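Local structure of acetylglutamate kinase (Streptococcus mutans, 3L86) at residues V46-L51 / K117-K122; V105-A110 / A178-S183; T158-R163 / D194-A199. The protein probably catalyses the ATP-dependent phosphorylation of N-acetyl-L-glutamate, the second step from glutamate towards N-acetylornithine in arginine biosynthesis. All blocks are in the same frame, centred on the assembly; numbering follows the deposited sequence.

Contact 1. Residues V46-L51 / K117-K122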
loop_
_atom_site.group_PDB
_atom_site.type_symbol
_atom_site.label_atom_id
_atom_site.label_comp_id
_atom_site.label_asym_id
_atom_site.label_seq_id
_atom_site.Cartn_x
_atom_site.Cartn_y
_atom_site.Cartn_z
ATOM N N VAL A 46 3.533 4.000 10.114
ATOM C CA VAL A 46 4.599 4.842 10.716
ATOM C C VAL A 46 5.250 5.781 9.647
ATOM O O VAL A 46 5.445 7.002 9.856
ATOM C CB VAL A 46 5.637 3.936 11.463
ATOM C CG1 VAL A 46 6.909 4.717 11.893
ATOM C CG2 VAL A 46 4.983 3.258 12.716
ATOM N N ALA A 47 5.588 5.203 8.499
ATOM C CA ALA A 47 6.318 5.893 7.438
ATOM C C ALA A 47 5.578 7.155 7.007
ATOM O O ALA A 47 6.219 8.174 6.671
ATOM C CB ALA A 47 6.504 4.944 6.251
ATOM N N SER A 48 4.243 7.107 7.004
ATOM C CA SER A 48 3.489 8.303 6.587
ATOM C C SER A 48 3.484 9.465 7.590
ATOM O O SER A 48 3.029 10.571 7.228
ATOM C CB SER A 48 2.050 7.934 6.237
ATOM O OG SER A 48 1.310 7.662 7.390
ATOM N N GLN A 49 3.999 9.225 8.818
ATOM C CA GLN A 49 3.973 10.225 9.881
ATOM C C GLN A 49 5.340 10.897 10.039
ATOM O O GLN A 49 5.518 11.749 10.901
ATOM C CB GLN A 49 3.554 9.602 11.233
ATOM C CG GLN A 49 2.230 8.816 11.249
ATOM C CD GLN A 49 0.992 9.676 10.997
ATOM O OE1 GLN A 49 0.697 10.616 11.743
ATOM N NE2 GLN A 49 0.258 9.355 9.916
ATOM N N GLN A 50 6.301 10.492 9.220
ATOM C CA GLN A 50 7.669 11.002 9.264
ATOM C C GLN A 50 8.238 11.387 7.891
ATOM O O GLN A 50 9.421 11.235 7.691
ATOM C CB GLN A 50 8.642 9.984 9.976
ATOM C CG GLN A 50 8.772 8.575 9.278
ATOM C CD GLN A 50 9.534 7.516 10.107
ATOM O OE1 GLN A 50 9.645 7.646 11.337
ATOM N NE2 GLN A 50 10.005 6.424 9.431
ATOM N N LEU A 51 7.434 11.884 6.956
ATOM C CA LEU A 51 7.905 12.139 5.586
ATOM C C LEU A 51 9.002 13.199 5.522
ATOM O O LEU A 51 8.836 14.304 6.053
ATOM C CB LEU A 51 6.737 12.579 4.691
ATOM C CG LEU A 51 5.636 11.526 4.641
ATOM C CD1 LEU A 51 4.452 11.997 3.757
ATOM C CD2 LEU A 51 6.188 10.185 4.119
ATOM N N LYS A 117 -5.711 12.207 5.298
ATOM C CA LYS A 117 -5.827 13.688 5.282
ATOM C C LYS A 117 -4.477 14.388 5.568
ATOM O O LYS A 117 -4.122 15.383 4.901
ATOM C CB LYS A 117 -6.928 14.175 6.260
ATOM C CG LYS A 117 -7.143 15.716 6.299
ATOM C CD LYS A 117 -7.859 16.198 5.067
ATOM C CE LYS A 117 -8.076 17.792 5.098
ATOM N NZ LYS A 117 -9.168 18.148 6.027
ATOM N N ASN A 118 -3.720 13.853 6.533
ATOM C CA ASN A 118 -2.332 14.325 6.771
ATOM C C ASN A 118 -1.361 14.195 5.542
ATOM O O ASN A 118 -0.571 15.118 5.254
ATOM C CB ASN A 118 -1.718 13.580 7.987
ATOM C CG ASN A 118 -0.274 14.055 8.317
ATOM O OD1 ASN A 118 -0.085 15.189 8.747
ATOM N ND2 ASN A 118 0.732 13.169 8.155
ATOM N N LEU A 119 -1.403 13.044 4.843
ATOM C CA LEU A 119 -0.653 12.835 3.601
ATOM C C LEU A 119 -0.965 13.920 2.592
ATOM O O LEU A 119 -0.045 14.539 2.072
ATOM C CB LEU A 119 -1.046 11.539 2.887
ATOM C CG LEU A 119 -0.235 10.293 3.095
ATOM C CD1 LEU A 119 -0.386 10.007 4.563
ATOM C CD2 LEU A 119 -0.731 9.100 2.241
ATOM N N GLN A 120 -2.255 14.115 2.285
ATOM C CA GLN A 120 -2.648 15.155 1.356
ATOM C C GLN A 120 -2.195 16.564 1.777
ATOM O O GLN A 120 -1.705 17.337 0.930
ATOM C CB GLN A 120 -4.158 15.088 1.090
ATOM C CG GLN A 120 -4.709 16.293 0.324
ATOM C CD GLN A 120 -6.241 16.334 0.239
ATOM O OE1 GLN A 120 -6.856 15.608 -0.516
ATOM N NE2 GLN A 120 -6.845 17.253 0.984
ATOM N N GLU A 121 -2.311 16.897 3.076
ATOM C CA GLU A 121 -1.891 18.229 3.553
ATOM C C GLU A 121 -0.334 18.423 3.444
ATOM O O GLU A 121 0.119 19.456 2.971
ATOM C CB GLU A 121 -2.418 18.541 4.979
ATOM C CG GLU A 121 -3.960 18.456 5.117
ATOM C CD GLU A 121 -4.486 18.412 6.571
ATOM O OE1 GLU A 121 -3.810 17.908 7.515
ATOM O OE2 GLU A 121 -5.647 18.846 6.775
ATOM N N LYS A 122 0.475 17.467 3.886
ATOM C CA LYS A 122 1.953 17.602 3.756
ATOM C C LYS A 122 2.413 17.769 2.299
ATOM O O LYS A 122 3.327 18.605 1.995
ATOM C CB LYS A 122 2.697 16.412 4.389
ATOM C CG LYS A 122 2.571 16.253 5.905
ATOM C CD LYS A 122 3.486 17.252 6.603
ATOM C CE LYS A 122 3.510 17.020 8.103
ATOM N NZ LYS A 122 2.473 17.789 8.806
HETATM O O HOH W 1 -0.405 10.869 7.626
#

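Contact 2. Residues V105-A110 / A178-S183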
loop_
_atom_site.group_PDB
_atom_site.type_symbol
_atom_site.label_atom_id
_atom_site.label_comp_id
_atom_site.label_asym_id
_atom_site.label_seq_id
_atom_site.Cartn_x
_atom_site.Cartn_y
_atom_site.Cartn_z
ATOM N N VAL A 105 -16.102 0.650 11.068
ATOM C CA VAL A 105 -16.253 2.089 11.426
ATOM C C VAL A 105 -14.894 2.657 11.902
ATOM O O VAL A 105 -14.488 3.766 11.532
ATOM C CB VAL A 105 -17.287 2.294 12.598
ATOM C CG1 VAL A 105 -17.227 3.757 13.121
ATOM C CG2 VAL A 105 -18.720 1.980 12.129
ATOM N N LEU A 106 -14.211 1.906 12.764
ATOM C CA LEU A 106 -12.887 2.292 13.281
ATOM C C LEU A 106 -11.814 2.315 12.178
ATOM O O LEU A 106 -11.009 3.266 12.092
ATOM C CB LEU A 106 -12.473 1.313 14.421
ATOM C CG LEU A 106 -13.503 1.290 15.581
ATOM C CD1 LEU A 106 -13.226 0.164 16.630
ATOM C CD2 LEU A 106 -13.384 2.619 16.231
ATOM N N VAL A 107 -11.799 1.253 11.346
ATOM C CA VAL A 107 -10.795 1.103 10.264
ATOM C C VAL A 107 -10.873 2.294 9.272
ATOM O O VAL A 107 -9.848 2.911 8.937
ATOM C CB VAL A 107 -10.895 -0.294 9.543
ATOM C CG1 VAL A 107 -10.005 -0.393 8.264
ATOM C CG2 VAL A 107 -10.548 -1.500 10.492
ATOM N N SER A 108 -12.078 2.608 8.789
ATOM C CA SER A 108 -12.214 3.671 7.785
ATOM C C SER A 108 -11.936 5.040 8.375
ATOM O O SER A 108 -11.292 5.884 7.701
ATOM C CB SER A 108 -13.593 3.631 7.077
ATOM O OG SER A 108 -14.606 3.861 8.011
ATOM N N HIS A 109 -12.345 5.274 9.630
ATOM C CA HIS A 109 -11.979 6.542 10.313
ATOM C C HIS A 109 -10.441 6.721 10.461
ATOM O O HIS A 109 -9.896 7.769 10.148
ATOM C CB HIS A 109 -12.608 6.630 11.722
ATOM C CG HIS A 109 -12.087 7.766 12.543
ATOM N ND1 HIS A 109 -12.082 9.080 12.089
ATOM C CD2 HIS A 109 -11.573 7.796 13.799
ATOM C CE1 HIS A 109 -11.548 9.856 13.025
ATOM N NE2 HIS A 109 -11.245 9.106 14.075
ATOM N N ALA A 110 -9.724 5.705 10.933
ATOM C CA ALA A 110 -8.266 5.886 11.051
ATOM C C ALA A 110 -7.591 6.105 9.658
ATOM O O ALA A 110 -6.701 6.965 9.479
ATOM C CB ALA A 110 -7.650 4.677 11.796
ATOM N N ALA A 178 -6.527 5.179 0.022
ATOM C CA ALA A 178 -6.506 4.347 1.250
ATOM C C ALA A 178 -6.765 2.862 0.946
ATOM O O ALA A 178 -7.401 2.556 -0.072
ATOM C CB ALA A 178 -7.568 4.852 2.234
ATOM N N SER A 179 -6.352 1.959 1.868
ATOM C CA SER A 179 -6.512 0.529 1.610
ATOM C C SER A 179 -7.920 0.012 1.970
ATOM O O SER A 179 -8.098 -0.610 3.062
ATOM C CB SER A 179 -5.448 -0.303 2.325
ATOM O OG SER A 179 -5.415 -0.037 3.732
ATOM N N LEU A 180 -8.874 0.313 1.081
ATOM C CA LEU A 180 -10.323 0.015 1.228
ATOM C C LEU A 180 -10.873 -0.358 -0.151
ATOM O O LEU A 180 -10.431 0.188 -1.178
ATOM C CB LEU A 180 -11.111 1.248 1.758
ATOM C CG LEU A 180 -10.793 1.747 3.221
ATOM C CD1 LEU A 180 -11.425 3.123 3.484
ATOM C CD2 LEU A 180 -11.208 0.743 4.373
ATOM N N GLY A 181 -11.798 -1.310 -0.193
ATOM C CA GLY A 181 -12.490 -1.628 -1.432
ATOM C C GLY A 181 -13.988 -1.938 -1.176
ATOM O O GLY A 181 -14.468 -1.920 -0.026
ATOM N N TYR A 182 -14.720 -2.247 -2.231
ATOM C CA TYR A 182 -16.182 -2.454 -2.088
ATOM C C TYR A 182 -16.701 -3.764 -2.725
ATOM O O TYR A 182 -16.410 -4.037 -3.869
ATOM C CB TYR A 182 -16.943 -1.279 -2.709
ATOM C CG TYR A 182 -16.930 -0.025 -1.857
ATOM C CD1 TYR A 182 -15.783 0.797 -1.814
ATOM C CD2 TYR A 182 -18.055 0.355 -1.124
ATOM C CE1 TYR A 182 -15.765 1.974 -1.044
ATOM C CE2 TYR A 182 -18.048 1.548 -0.374
ATOM C CZ TYR A 182 -16.892 2.334 -0.357
ATOM O OH TYR A 182 -16.849 3.483 0.388
ATOM N N SER A 183 -17.518 -4.512 -2.006
ATOM C CA SER A 183 -18.101 -5.775 -2.529
ATOM C C SER A 183 -19.126 -5.497 -3.636
ATOM O O SER A 183 -19.655 -4.359 -3.729
ATOM C CB SER A 183 -18.791 -6.528 -1.350
ATOM O OG SER A 183 -20.073 -5.942 -1.089
#

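Contact 3. Residues T158-R163 / D194-A199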
loop_
_atom_site.group_PDB
_atom_site.type_symbol
_atom_site.label_atom_id
_atom_site.label_comp_id
_atom_site.label_asym_id
_atom_site.label_seq_id
_atom_site.Cartn_x
_atom_site.Cartn_y
_atom_site.Cartn_z
ATOM N N THR A 158 -10.711 -7.609 -6.388
ATOM C CA THR A 158 -11.145 -8.369 -7.571
ATOM C C THR A 158 -10.968 -7.586 -8.884
ATOM O O THR A 158 -10.812 -8.191 -9.943
ATOM C CB THR A 158 -12.668 -8.802 -7.474
ATOM O OG1 THR A 158 -13.430 -7.626 -7.243
ATOM C CG2 THR A 158 -12.911 -9.815 -6.343
ATOM N N HIS A 159 -10.998 -6.251 -8.848
ATOM C CA HIS A 159 -10.758 -5.500 -10.110
ATOM C C HIS A 159 -10.417 -4.074 -9.773
ATOM O O HIS A 159 -10.970 -3.507 -8.806
ATOM C CB HIS A 159 -12.007 -5.545 -11.068
ATOM C CG HIS A 159 -11.806 -4.872 -12.404
ATOM N ND1 HIS A 159 -12.445 -3.698 -12.755
ATOM C CD2 HIS A 159 -11.055 -5.216 -13.474
ATOM C CE1 HIS A 159 -12.071 -3.344 -13.971
ATOM N NE2 HIS A 159 -11.239 -4.250 -14.432
ATOM N N ILE A 160 -9.498 -3.510 -10.565
ATOM C CA ILE A 160 -9.219 -2.073 -10.548
ATOM C C ILE A 160 -9.777 -1.366 -11.835
ATOM O O ILE A 160 -9.389 -1.725 -12.952
ATOM C CB ILE A 160 -7.725 -1.814 -10.393
ATOM C CG1 ILE A 160 -7.171 -2.427 -9.067
ATOM C CG2 ILE A 160 -7.469 -0.308 -10.335
ATOM C CD1 ILE A 160 -7.738 -1.675 -7.821
ATOM N N ASN A 161 -10.697 -0.411 -11.673
ATOM C CA ASN A 161 -11.189 0.425 -12.810
ATOM C C ASN A 161 -10.179 1.546 -13.137
ATOM O O ASN A 161 -10.082 2.530 -12.403
ATOM C CB ASN A 161 -12.595 1.004 -12.510
ATOM C CG ASN A 161 -13.226 1.685 -13.727
ATOM O OD1 ASN A 161 -12.528 2.187 -14.576
ATOM N ND2 ASN A 161 -14.549 1.615 -13.846
ATOM N N LYS A 162 -9.357 1.305 -14.168
ATOM C CA LYS A 162 -8.248 2.196 -14.609
ATOM C C LYS A 162 -8.734 3.584 -15.066
ATOM O O LYS A 162 -8.095 4.611 -14.771
ATOM C CB LYS A 162 -7.474 1.517 -15.768
ATOM C CG LYS A 162 -6.867 0.146 -15.452
ATOM C CD LYS A 162 -6.639 -0.724 -16.720
ATOM C CE LYS A 162 -5.782 0.015 -17.725
ATOM N NZ LYS A 162 -5.617 -0.759 -18.977
ATOM N N ARG A 163 -9.897 3.620 -15.734
ATOM C CA ARG A 163 -10.433 4.855 -16.342
ATOM C C ARG A 163 -10.526 6.048 -15.378
ATOM O O ARG A 163 -10.172 7.195 -15.731
ATOM C CB ARG A 163 -11.794 4.589 -17.046
ATOM N N ASP A 194 -0.540 -3.695 1.187
ATOM C CA ASP A 194 0.362 -4.362 0.222
ATOM C C ASP A 194 -0.393 -5.081 -0.913
ATOM O O ASP A 194 0.038 -5.054 -2.065
ATOM C CB ASP A 194 1.301 -5.373 0.944
ATOM C CG ASP A 194 2.106 -4.700 2.117
ATOM O OD1 ASP A 194 2.760 -3.665 1.891
ATOM O OD2 ASP A 194 2.030 -5.174 3.273
ATOM N N TYR A 195 -1.491 -5.739 -0.573
ATOM C CA TYR A 195 -2.348 -6.391 -1.556
ATOM C C TYR A 195 -2.904 -5.335 -2.538
ATOM O O TYR A 195 -2.966 -5.552 -3.778
ATOM C CB TYR A 195 -3.544 -7.063 -0.816
ATOM C CG TYR A 195 -3.257 -8.386 -0.030
ATOM C CD1 TYR A 195 -1.964 -8.763 0.363
ATOM C CD2 TYR A 195 -4.325 -9.261 0.294
ATOM C CE1 TYR A 195 -1.739 -10.011 1.092
ATOM C CE2 TYR A 195 -4.130 -10.475 1.007
ATOM C CZ TYR A 195 -2.848 -10.834 1.407
ATOM O OH TYR A 195 -2.701 -12.040 2.083
ATOM N N LEU A 196 -3.405 -4.230 -1.994
ATOM C CA LEU A 196 -3.936 -3.157 -2.869
ATOM C C LEU A 196 -2.855 -2.567 -3.828
ATOM O O LEU A 196 -3.136 -2.319 -5.011
ATOM C CB LEU A 196 -4.583 -2.012 -2.075
ATOM C CG LEU A 196 -5.177 -0.887 -2.998
ATOM C CD1 LEU A 196 -6.136 -1.499 -4.084
ATOM C CD2 LEU A 196 -5.938 0.188 -2.234
ATOM N N ALA A 197 -1.662 -2.287 -3.293
ATOM C CA ALA A 197 -0.514 -1.851 -4.076
ATOM C C ALA A 197 -0.173 -2.784 -5.252
ATOM O O ALA A 197 0.104 -2.272 -6.345
ATOM C CB ALA A 197 0.724 -1.736 -3.137
ATOM N N THR A 198 -0.126 -4.120 -5.021
ATOM C CA THR A 198 0.092 -5.116 -6.142
ATOM C C THR A 198 -0.969 -4.967 -7.252
ATOM O O THR A 198 -0.658 -4.932 -8.424
ATOM C CB THR A 198 0.020 -6.659 -5.698
ATOM O OG1 THR A 198 0.882 -6.906 -4.585
ATOM C CG2 THR A 198 0.466 -7.556 -6.839
ATOM N N ALA A 199 -2.229 -4.910 -6.870
ATOM C CA ALA A 199 -3.317 -4.822 -7.841
ATOM C C ALA A 199 -3.250 -3.541 -8.687
ATOM O O ALA A 199 -3.426 -3.546 -9.930
ATOM C CB ALA A 199 -4.657 -4.904 -7.068
#

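Contact 1. Residues V46-L51 / K117-K122
Ser48 meets Leu119 with the first atom of its side chain: CB lies 3.6 Å from the CD1 methyl of Leu119, the one apolar touch between loop 46-51 and helix segment 117-122. One bond further out, OG sits 4.0 Å from the same Leu119 CD1, but its polar partners lie on its own side of the contact. It is hydrogen-bonded to Gly45 O, and it accepts from Gln49 NE2 at 3.2 Å with an N-H...O angle of 153°, the hydroxyl lying a little out of the Gln49 amide plane. The chi1 of 74° places OG where it meets both partners, with CB left nearest Leu119.

The carbonyl of Ser48 is linked to the helix through water. Asn118 ND2 gives a hydrogen to water 1 at 2.6 Å, and that water donates weakly to Ser48 O at 3.5 Å. Leu119 also packs on Ile176 of strand 174-182. The loop directly follows the glycine-rich turn, including Gly45, that ends strand 38-43. The side chain of Ser48 is about 8 Å from bound ADP, consistent with the nucleotide-binding end of the amino acid kinase fold.

Contact 2. Residues V105-A110 / A178-S183
Leu180, which meets Val107 and Ser108 across the contact, has its backbone N bonded to Ala178 O at 2.9 Å. This bond closes an inverse gamma turn centred on Ser179, whose phi and psi of -84° and 77° fit that turn. The turn interrupts strand 174-182 just before Leu180, at Ser179, one of the residues that line the N-acetyl-L-glutamate pocket.

The contact itself is carried by the two methyl branches of Leu180, and each finds a different residue of helix segment 105-110. A chi1 of -66° sets CG anti to the carbonyl carbon, with both branches turned to the helix. CD2 stands 4.2 Å from Val107 CG1, an apolar contact. CD1 reaches Ser108 CB at 4.2 Å, so it is the methylene of the serine that is touched. The serine hydroxyl is used within the helix: Ser108 OG is hydrogen-bonded to Met104 O, one turn earlier. The CA atoms of Ser108 and Leu180 are 7.7 Å apart, and only 100 Å² is buried in all, which marks a light meeting of helix and strand.

Around it, Met188 of strand 188-190 touches both Ser108 and Leu180, while Leu111, further along helix 101-125, also packs on Leu180. Val107 contacts Ile79 and Asn190, and its side chain is about 5 Å from the bound N-acetyl-L-glutamate and about 4 Å from that of Arg97, a predicted substrate-binding residue. The arrangement is thus a helix laid against a sheet strand in the amino acid kinase fold, probably second-shell packing behind the N-acetyl-L-glutamate pocket.

Contact 3. Residues T158-R163 / D194-A199
Ile160 supplies the apolar part of the contact from the end of strand 155-160, meeting Leu196 and Ala199 of helix 193-203. Its CD1 lies 4.1 Å from Leu196 CD1, and the two side chains run at about a right angle to each other. One carbon nearer the backbone, Ile160 CG1 is 4.1 Å from Ala199 CB. The same CG1 atom passes 4.0 Å from Ala199 O. The first torsion explains the reach: at chi1 -60°, CG1 stands anti to the carbonyl carbon and beside the backbone N, which carries the longer branch to the helix. The CA atoms of Ile160 and Ala199 are 7.1 Å apart, close enough for the short alanine to be touched directly.

Hydrogen bonds act within each segment. On the helix, Asp194 O accepts twice: from Thr198 N at 3.1 Å, the regular helical bond, and from Thr198 OG1 at 3.2 Å with a C=O...O angle of 144°, the two donors arriving from opposite faces of the carbonyl plane. On the other segment, Asn161 is an N-cap for helix 162-170, its OD1 accepting weakly from Arg163 N at 3.2 Å (N-H...O 126°).

The charged pairs lie outside the contact. Asp194 OD1 forms a salt bridge with Lys249, a predicted transition-state stabiliser, and a long, weak ion pair with Lys42, the other.

Thr158 and His159 face Ala142 in a classic beta bulge, and Val141 of the partner strand also touches Ile160 and Leu196. The arrangement is a two-stranded antiparallel sheet, strands 141-145 and 155-160, packed on helix 193-203, whose N-terminal end lies at the substrate pocket, where Ala193 is a pocket residue.

Contact 1 and contact 2 share helix 101-125: its later turns meet loop 46-51, while an earlier part faces strand 174-182, their centres 17 Å apart. Contact 3 touches contact 2 directly, since Leu196 CD2 lies 3.5 Å from Ala178 O and 3.9 Å from Ser179 CA; one leucine therefore reaches towards Ile160 with CD1 and towards the gamma turn with CD2. Contacts 1 and 3 lie on opposite sides of the chain's centre, 22 Å apart between centres. All three come near the bound ligands: the side chain of Ser48 is about 8 Å from ADP and about 9 Å from N-acetyl-L-glutamate, that of Val107 about 5 Å and that of Leu196 about 8 Å from N-acetyl-L-glutamate.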